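Long-range contact in cytosol aminopeptidase (Staphylococcus aureus subsp. aureus, PDB 3KZW), which probably removes N-terminal amino acids, leucine among them, from peptides as a metal-dependent leucyl aminopeptidase of the cytosol: residues K273-I285 with A379-L393. Sequence-based numbering, arbitrary orientation.
Sequences KDEAPIALVGKGI and ANQYQPSVIMDFATL
Ala276 CB packs on Gln383 O, in the turn after helix 368-380, just ahead of two parallel strands paired in the central mixed sheet of the catalytic domain. The ring of Pro277 leans on the same turn, and Pro277 O accepts a 3.1 Å hydrogen bond from Ser385 N. From there strands 278-285 and 386-391 run side by side, their short axes 19° apart, and illustrate how a parallel ladder sorts side chains and bonds by alternation. Ile278 faces helix 505-512, its CG2 3.9 Å from Val386 CG1. Ala279 turns to the other face, covered by helix 368-380, where its CB touches Pro384 CG at 3.7 Å; Ala279 N bonds to Val386 O and Met388 N to Ala279 O. Leu280 returns to the first face, CD2 meeting Met388 CB and, in the ring plane, the edge of Phe390 at CE1. Val281, with CG2 anti to its carbonyl carbon, brings that methyl against both Ala379 CB and Ile387 CG2; Val281 N gives to Met388 O at 2.7 Å, and Val281 O receives Phe390 N. The alternate residues Ile278, Leu280 and Gly282 bond instead to strand 328-338. Lys283 N closes the ladder on Phe390 O. In relatives the equivalents of Lys283 and Asp306 bind the catalytic metals, so this strand end probably borders the active site; here Asp306 is salt-bridged to Lys283 and hydrogen-bonded to Thr392 OG1. With CG anti to the backbone N (chi1 177°) and the chain extended beyond it, Lys283 passes along Ala391 CB and brings NZ 2.8 Å from Thr392 O, approaching that carbonyl from above its plane, 46° out of it.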
ATOM      1  N   LYS A 273      28.767   0.948  50.833  1.00  5.80           N
ATOM      2  CA  LYS A 273      27.712   1.200  51.807  1.00  6.10           C
ATOM      3  C   LYS A 273      26.459   0.391  51.465  1.00  6.11           C
ATOM      4  O   LYS A 273      26.221   0.048  50.302  1.00  5.92           O
ATOM      5  CB  LYS A 273      27.364   2.694  51.845  1.00  6.20           C
ATOM      6  CG  LYS A 273      28.436   3.594  52.436  1.00  6.58           C
ATOM      7  CD  LYS A 273      27.870   4.983  52.711  1.00  7.22           C
ATOM      8  CE  LYS A 273      28.857   5.862  53.474  1.00  7.64           C
ATOM      9  NZ  LYS A 273      29.963   6.354  52.604  1.00  7.83           N
ATOM     10  N   ASP A 274      25.667   0.086  52.492  1.00  6.13           N
ATOM     11  CA  ASP A 274      24.361  -0.545  52.314  1.00  6.11           C
ATOM     12  C   ASP A 274      23.369   0.431  51.680  1.00  5.79           C
ATOM     13  O   ASP A 274      22.167   0.389  51.967  1.00  5.91           O
ATOM     14  CB  ASP A 274      23.826  -1.048  53.658  1.00  6.26           C
ATOM     15  CG  ASP A 274      24.116  -0.090  54.813  1.00  7.18           C
ATOM     16  OD1 ASP A 274      24.469   1.085  54.558  1.00  8.23           O
ATOM     17  OD2 ASP A 274      23.992  -0.516  55.986  1.00  8.01           O
ATOM     18  N   GLU A 275      23.885   1.303  50.815  1.00  5.25           N
ATOM     19  CA  GLU A 275      23.095   2.366  50.215  1.00  4.71           C
ATOM     20  C   GLU A 275      22.340   1.908  48.976  1.00  4.12           C
ATOM     21  O   GLU A 275      22.885   1.214  48.113  1.00  4.10           O
ATOM     22  CB  GLU A 275      23.965   3.587  49.899  1.00  4.86           C
ATOM     23  CG  GLU A 275      23.224   4.689  49.141  1.00  5.60           C
ATOM     24  CD  GLU A 275      23.474   6.084  49.688  1.00  6.75           C
ATOM     25  OE1 GLU A 275      23.697   6.233  50.913  1.00  6.66           O
ATOM     26  OE2 GLU A 275      23.429   7.040  48.882  1.00  7.30           O
ATOM     27  N   ALA A 276      21.073   2.311  48.923  1.00  3.27           N
ATOM     28  CA  ALA A 276      20.197   2.140  47.766  1.00  2.91           C
ATOM     29  C   ALA A 276      20.920   2.348  46.433  1.00  2.77           C
ATOM     30  O   ALA A 276      21.483   3.421  46.186  1.00  2.71           O
ATOM     31  CB  ALA A 276      19.008   3.084  47.878  1.00  2.77           C
ATOM     32  N   PRO A 277      20.906   1.315  45.568  1.00  2.70           N
ATOM     33  CA  PRO A 277      21.607   1.376  44.290  1.00  2.65           C
ATOM     34  C   PRO A 277      20.852   2.177  43.231  1.00  2.63           C
ATOM     35  O   PRO A 277      19.689   2.530  43.423  1.00  2.57           O
ATOM     36  CB  PRO A 277      21.698  -0.097  43.878  1.00  2.63           C
ATOM     37  CG  PRO A 277      20.501  -0.726  44.478  1.00  2.62           C
ATOM     38  CD  PRO A 277      20.222   0.021  45.759  1.00  2.69           C
ATOM     39  N   ILE A 278      21.534   2.474  42.129  1.00  2.66           N
ATOM     40  CA  ILE A 278      20.901   3.056  40.954  1.00  2.62           C
ATOM     41  C   ILE A 278      20.591   1.917  39.986  1.00  2.62           C
ATOM     42  O   ILE A 278      21.486   1.160  39.601  1.00  2.61           O
ATOM     43  CB  ILE A 278      21.805   4.121  40.295  1.00  2.60           C
ATOM     44  CG1 ILE A 278      21.966   5.321  41.232  1.00  2.59           C
ATOM     45  CG2 ILE A 278      21.232   4.569  38.953  1.00  2.60           C
ATOM     46  CD1 ILE A 278      23.165   6.192  40.930  1.00  2.66           C
ATOM     47  N   ALA A 279      19.319   1.786  39.618  1.00  2.61           N
ATOM     48  CA  ALA A 279      18.883   0.730  38.709  1.00  2.60           C
ATOM     49  C   ALA A 279      18.989   1.174  37.262  1.00  2.60           C
ATOM     50  O   ALA A 279      18.422   2.194  36.876  1.00  2.61           O
ATOM     51  CB  ALA A 279      17.464   0.293  39.025  1.00  2.62           C
ATOM     52  N   LEU A 280      19.729   0.402  36.473  1.00  2.62           N
ATOM     53  CA  LEU A 280      19.835   0.631  35.039  1.00  2.61           C
ATOM     54  C   LEU A 280      19.286  -0.574  34.282  1.00  2.64           C
ATOM     55  O   LEU A 280      19.866  -1.661  34.314  1.00  2.63           O
ATOM     56  CB  LEU A 280      21.283   0.923  34.636  1.00  2.60           C
ATOM     57  CG  LEU A 280      22.002   2.107  35.294  1.00  2.63           C
ATOM     58  CD1 LEU A 280      23.458   2.139  34.857  1.00  2.61           C
ATOM     59  CD2 LEU A 280      21.328   3.439  34.985  1.00  2.66           C
ATOM     60  N   VAL A 281      18.153  -0.370  33.613  1.00  2.66           N
ATOM     61  CA  VAL A 281      17.451  -1.440  32.905  1.00  2.64           C
ATOM     62  C   VAL A 281      17.659  -1.314  31.396  1.00  2.63           C
ATOM     63  O   VAL A 281      17.530  -0.228  30.834  1.00  2.67           O
ATOM     64  CB  VAL A 281      15.940  -1.435  33.246  1.00  2.63           C
ATOM     65  CG1 VAL A 281      15.213  -2.572  32.538  1.00  2.63           C
ATOM     66  CG2 VAL A 281      15.735  -1.529  34.750  1.00  2.57           C
ATOM     67  N   GLY A 282      17.982  -2.426  30.745  1.00  2.63           N
ATOM     68  CA  GLY A 282      18.256  -2.421  29.310  1.00  2.69           C
ATOM     69  C   GLY A 282      17.460  -3.441  28.517  1.00  2.71           C
ATOM     70  O   GLY A 282      17.326  -4.598  28.927  1.00  2.77           O
ATOM     71  N   LYS A 283      16.927  -3.003  27.379  1.00  2.66           N
ATOM     72  CA  LYS A 283      16.224  -3.889  26.461  1.00  2.67           C
ATOM     73  C   LYS A 283      17.237  -4.676  25.632  1.00  2.69           C
ATOM     74  O   LYS A 283      17.987  -4.099  24.836  1.00  2.69           O
ATOM     75  CB  LYS A 283      15.295  -3.081  25.553  1.00  2.66           C
ATOM     76  CG  LYS A 283      14.570  -3.897  24.495  1.00  2.65           C
ATOM     77  CD  LYS A 283      13.930  -2.992  23.455  1.00  2.71           C
ATOM     78  CE  LYS A 283      13.551  -3.775  22.212  1.00  2.75           C
ATOM     79  NZ  LYS A 283      12.913  -2.927  21.171  1.00  2.87           N
ATOM     80  N   GLY A 284      17.254  -5.991  25.824  1.00  2.67           N
ATOM     81  CA  GLY A 284      18.218  -6.852  25.153  1.00  2.66           C
ATOM     82  C   GLY A 284      17.621  -7.788  24.123  1.00  2.71           C
ATOM     83  O   GLY A 284      17.916  -8.986  24.126  1.00  2.80           O
ATOM     84  N   ILE A 285      16.788  -7.250  23.235  1.00  2.63           N
ATOM     85  CA  ILE A 285      16.240  -8.053  22.145  1.00  2.67           C
ATOM     86  C   ILE A 285      17.313  -8.223  21.070  1.00  2.71           C
ATOM     87  O   ILE A 285      17.589  -7.299  20.297  1.00  2.74           O
ATOM     88  CB  ILE A 285      14.921  -7.462  21.569  1.00  2.67           C
ATOM     89  CG1 ILE A 285      13.845  -7.339  22.662  1.00  2.67           C
ATOM     90  CG2 ILE A 285      14.406  -8.301  20.397  1.00  2.62           C
ATOM     91  CD1 ILE A 285      13.378  -8.660  23.278  1.00  2.61           C
ATOM     92  N   ALA A 379      13.858  -5.048  38.965  1.00  2.65           N
ATOM     93  CA  ALA A 379      14.826  -4.046  39.413  1.00  2.65           C
ATOM     94  C   ALA A 379      14.359  -3.329  40.683  1.00  2.67           C
ATOM     95  O   ALA A 379      15.172  -2.987  41.546  1.00  2.69           O
ATOM     96  CB  ALA A 379      15.104  -3.044  38.305  1.00  2.62           C
ATOM     97  N   ASN A 380      13.048  -3.122  40.789  1.00  2.67           N
ATOM     98  CA  ASN A 380      12.448  -2.405  41.910  1.00  2.63           C
ATOM     99  C   ASN A 380      12.500  -3.185  43.229  1.00  2.65           C
ATOM    100  O   ASN A 380      12.370  -2.602  44.308  1.00  2.68           O
ATOM    101  CB  ASN A 380      11.007  -2.013  41.572  1.00  2.63           C
ATOM    102  CG  ASN A 380      10.563  -0.742  42.275  1.00  2.63           C
ATOM    103  OD1 ASN A 380      11.378   0.116  42.619  1.00  2.65           O
ATOM    104  ND2 ASN A 380       9.259  -0.609  42.480  1.00  2.59           N
ATOM    105  N   GLN A 381      12.698  -4.499  43.130  1.00  2.66           N
ATOM    106  CA  GLN A 381      12.867  -5.370  44.297  1.00  2.66           C
ATOM    107  C   GLN A 381      14.124  -4.992  45.082  1.00  2.69           C
ATOM    108  O   GLN A 381      14.180  -5.171  46.300  1.00  2.72           O
ATOM    109  CB  GLN A 381      12.970  -6.835  43.867  1.00  2.67           C
ATOM    110  CG  GLN A 381      11.893  -7.302  42.900  1.00  2.69           C
ATOM    111  CD  GLN A 381      10.707  -7.931  43.593  1.00  2.88           C
ATOM    112  OE1 GLN A 381      10.112  -7.342  44.502  1.00  2.98           O
ATOM    113  NE2 GLN A 381      10.349  -9.140  43.161  1.00  2.88           N
ATOM    114  N   TYR A 382      15.127  -4.477  44.371  1.00  2.70           N
ATOM    115  CA  TYR A 382      16.381  -4.026  44.970  1.00  2.66           C
ATOM    116  C   TYR A 382      16.223  -2.694  45.706  1.00  2.67           C
ATOM    117  O   TYR A 382      17.174  -2.199  46.319  1.00  2.68           O
ATOM    118  CB  TYR A 382      17.470  -3.911  43.898  1.00  2.62           C
ATOM    119  CG  TYR A 382      17.992  -5.241  43.398  1.00  2.66           C
ATOM    120  CD1 TYR A 382      17.373  -5.902  42.337  1.00  2.71           C
ATOM    121  CD2 TYR A 382      19.110  -5.837  43.982  1.00  2.66           C
ATOM    122  CE1 TYR A 382      17.852  -7.125  41.871  1.00  2.63           C
ATOM    123  CE2 TYR A 382      19.596  -7.059  43.524  1.00  2.68           C
ATOM    124  CZ  TYR A 382      18.960  -7.695  42.469  1.00  2.69           C
ATOM    125  OH  TYR A 382      19.431  -8.902  42.011  1.00  2.76           O
ATOM    126  N   GLN A 383      15.015  -2.131  45.643  1.00  2.67           N
ATOM    127  CA  GLN A 383      14.687  -0.830  46.244  1.00  2.70           C
ATOM    128  C   GLN A 383      15.680   0.272  45.845  1.00  2.69           C
ATOM    129  O   GLN A 383      16.411   0.795  46.691  1.00  2.75           O
ATOM    130  CB  GLN A 383      14.555  -0.936  47.769  1.00  2.67           C
ATOM    131  CG  GLN A 383      13.388  -1.793  48.232  1.00  2.73           C
ATOM    132  CD  GLN A 383      13.398  -2.033  49.726  1.00  2.84           C
ATOM    133  OE1 GLN A 383      13.243  -1.102  50.520  1.00  2.85           O
ATOM    134  NE2 GLN A 383      13.579  -3.291  50.120  1.00  2.87           N
ATOM    135  N   PRO A 384      15.709   0.623  44.548  1.00  2.66           N
ATOM    136  CA  PRO A 384      16.656   1.622  44.077  1.00  2.66           C
ATOM    137  C   PRO A 384      16.170   3.041  44.349  1.00  2.65           C
ATOM    138  O   PRO A 384      14.976   3.251  44.576  1.00  2.65           O
ATOM    139  CB  PRO A 384      16.721   1.365  42.565  1.00  2.66           C
ATOM    140  CG  PRO A 384      15.621   0.376  42.251  1.00  2.61           C
ATOM    141  CD  PRO A 384      14.804   0.182  43.473  1.00  2.66           C
ATOM    142  N   SER A 385      17.092   4.000  44.329  1.00  2.63           N
ATOM    143  CA  SER A 385      16.746   5.409  44.495  1.00  2.66           C
ATOM    144  C   SER A 385      16.122   5.955  43.217  1.00  2.67           C
ATOM    145  O   SER A 385      15.286   6.863  43.261  1.00  2.71           O
ATOM    146  CB  SER A 385      17.976   6.232  44.881  1.00  2.64           C
ATOM    147  OG  SER A 385      18.980   6.151  43.886  1.00  2.67           O
ATOM    148  N   VAL A 386      16.539   5.392  42.084  1.00  2.65           N
ATOM    149  CA  VAL A 386      16.020   5.760  40.764  1.00  2.63           C
ATOM    150  C   VAL A 386      16.158   4.587  39.794  1.00  2.62           C
ATOM    151  O   VAL A 386      17.104   3.803  39.885  1.00  2.64           O
ATOM    152  CB  VAL A 386      16.716   7.040  40.197  1.00  2.64           C
ATOM    153  CG1 VAL A 386      18.194   6.790  39.884  1.00  2.62           C
ATOM    154  CG2 VAL A 386      15.979   7.575  38.971  1.00  2.63           C
ATOM    155  N   ILE A 387      15.194   4.461  38.886  1.00  2.64           N
ATOM    156  CA  ILE A 387      15.252   3.466  37.821  1.00  2.64           C
ATOM    157  C   ILE A 387      15.380   4.186  36.481  1.00  2.64           C
ATOM    158  O   ILE A 387      14.599   5.087  36.173  1.00  2.70           O
ATOM    159  CB  ILE A 387      14.007   2.535  37.818  1.00  2.65           C
ATOM    160  CG1 ILE A 387      13.906   1.768  39.140  1.00  2.64           C
ATOM    161  CG2 ILE A 387      14.056   1.561  36.634  1.00  2.63           C
ATOM    162  CD1 ILE A 387      12.597   1.020  39.335  1.00  2.65           C
ATOM    163  N   MET A 388      16.382   3.795  35.701  1.00  2.64           N
ATOM    164  CA  MET A 388      16.562   4.320  34.352  1.00  2.60           C
ATOM    165  C   MET A 388      16.599   3.174  33.359  1.00  2.61           C
ATOM    166  O   MET A 388      17.437   2.277  33.469  1.00  2.61           O
ATOM    167  CB  MET A 388      17.847   5.137  34.250  1.00  2.60           C
ATOM    168  CG  MET A 388      17.822   6.425  35.038  1.00  2.66           C
ATOM    169  SD  MET A 388      19.378   7.319  34.936  1.00  2.83           S
ATOM    170  CE  MET A 388      19.177   8.467  36.294  1.00  2.74           C
ATOM    171  N   ASP A 389      15.682   3.196  32.398  1.00  2.61           N
ATOM    172  CA  ASP A 389      15.669   2.178  31.357  1.00  2.64           C
ATOM    173  C   ASP A 389      16.081   2.751  30.001  1.00  2.66           C
ATOM    174  O   ASP A 389      15.797   3.913  29.694  1.00  2.66           O
ATOM    175  CB  ASP A 389      14.321   1.444  31.298  1.00  2.62           C
ATOM    176  CG  ASP A 389      13.227   2.262  30.631  1.00  2.84           C
ATOM    177  OD1 ASP A 389      13.212   2.338  29.381  1.00  2.91           O
ATOM    178  OD2 ASP A 389      12.369   2.810  31.352  1.00  2.88           O
ATOM    179  N   PHE A 390      16.761   1.926  29.208  1.00  2.65           N
ATOM    180  CA  PHE A 390      17.285   2.327  27.906  1.00  2.64           C
ATOM    181  C   PHE A 390      16.828   1.321  26.864  1.00  2.69           C
ATOM    182  O   PHE A 390      17.106   0.124  26.984  1.00  2.75           O
ATOM    183  CB  PHE A 390      18.816   2.399  27.941  1.00  2.64           C
ATOM    184  CG  PHE A 390      19.357   3.311  29.009  1.00  2.68           C
ATOM    185  CD1 PHE A 390      19.537   2.849  30.313  1.00  2.68           C
ATOM    186  CD2 PHE A 390      19.683   4.631  28.716  1.00  2.65           C
ATOM    187  CE1 PHE A 390      20.028   3.690  31.309  1.00  2.64           C
ATOM    188  CE2 PHE A 390      20.180   5.479  29.705  1.00  2.71           C
ATOM    189  CZ  PHE A 390      20.350   5.007  31.005  1.00  2.63           C
ATOM    190  N   ALA A 391      16.118   1.806  25.848  1.00  2.66           N
ATOM    191  CA  ALA A 391      15.508   0.926  24.853  1.00  2.66           C
ATOM    192  C   ALA A 391      15.285   1.591  23.502  1.00  2.72           C
ATOM    193  O   ALA A 391      14.958   2.779  23.422  1.00  2.76           O
ATOM    194  CB  ALA A 391      14.193   0.373  25.377  1.00  2.62           C
ATOM    195  N   THR A 392      15.464   0.806  22.444  1.00  2.69           N
ATOM    196  CA  THR A 392      15.058   1.195  21.104  1.00  2.71           C
ATOM    197  C   THR A 392      13.619   0.723  20.914  1.00  2.74           C
ATOM    198  O   THR A 392      13.377  -0.329  20.325  1.00  2.82           O
ATOM    199  CB  THR A 392      15.971   0.562  20.026  1.00  2.72           C
ATOM    200  OG1 THR A 392      16.063  -0.853  20.239  1.00  2.82           O
ATOM    201  CG2 THR A 392      17.369   1.162  20.077  1.00  2.71           C
ATOM    202  N   LEU A 393      12.667   1.502  21.427  1.00  2.74           N
ATOM    203  CA  LEU A 393      11.266   1.072  21.490  1.00  2.71           C
ATOM    204  C   LEU A 393      10.422   1.400  20.266  1.00  2.73           C
ATOM    205  O   LEU A 393      10.010   0.504  19.537  1.00  2.81           O
ATOM    206  CB  LEU A 393      10.567   1.637  22.735  1.00  2.66           C
ATOM    207  CG  LEU A 393      10.624   0.897  24.071  1.00  2.76           C
ATOM    208  CD1 LEU A 393       9.419   1.295  24.909  1.00  2.69           C
ATOM    209  CD2 LEU A 393      10.670  -0.615  23.900  1.00  2.67           C
TER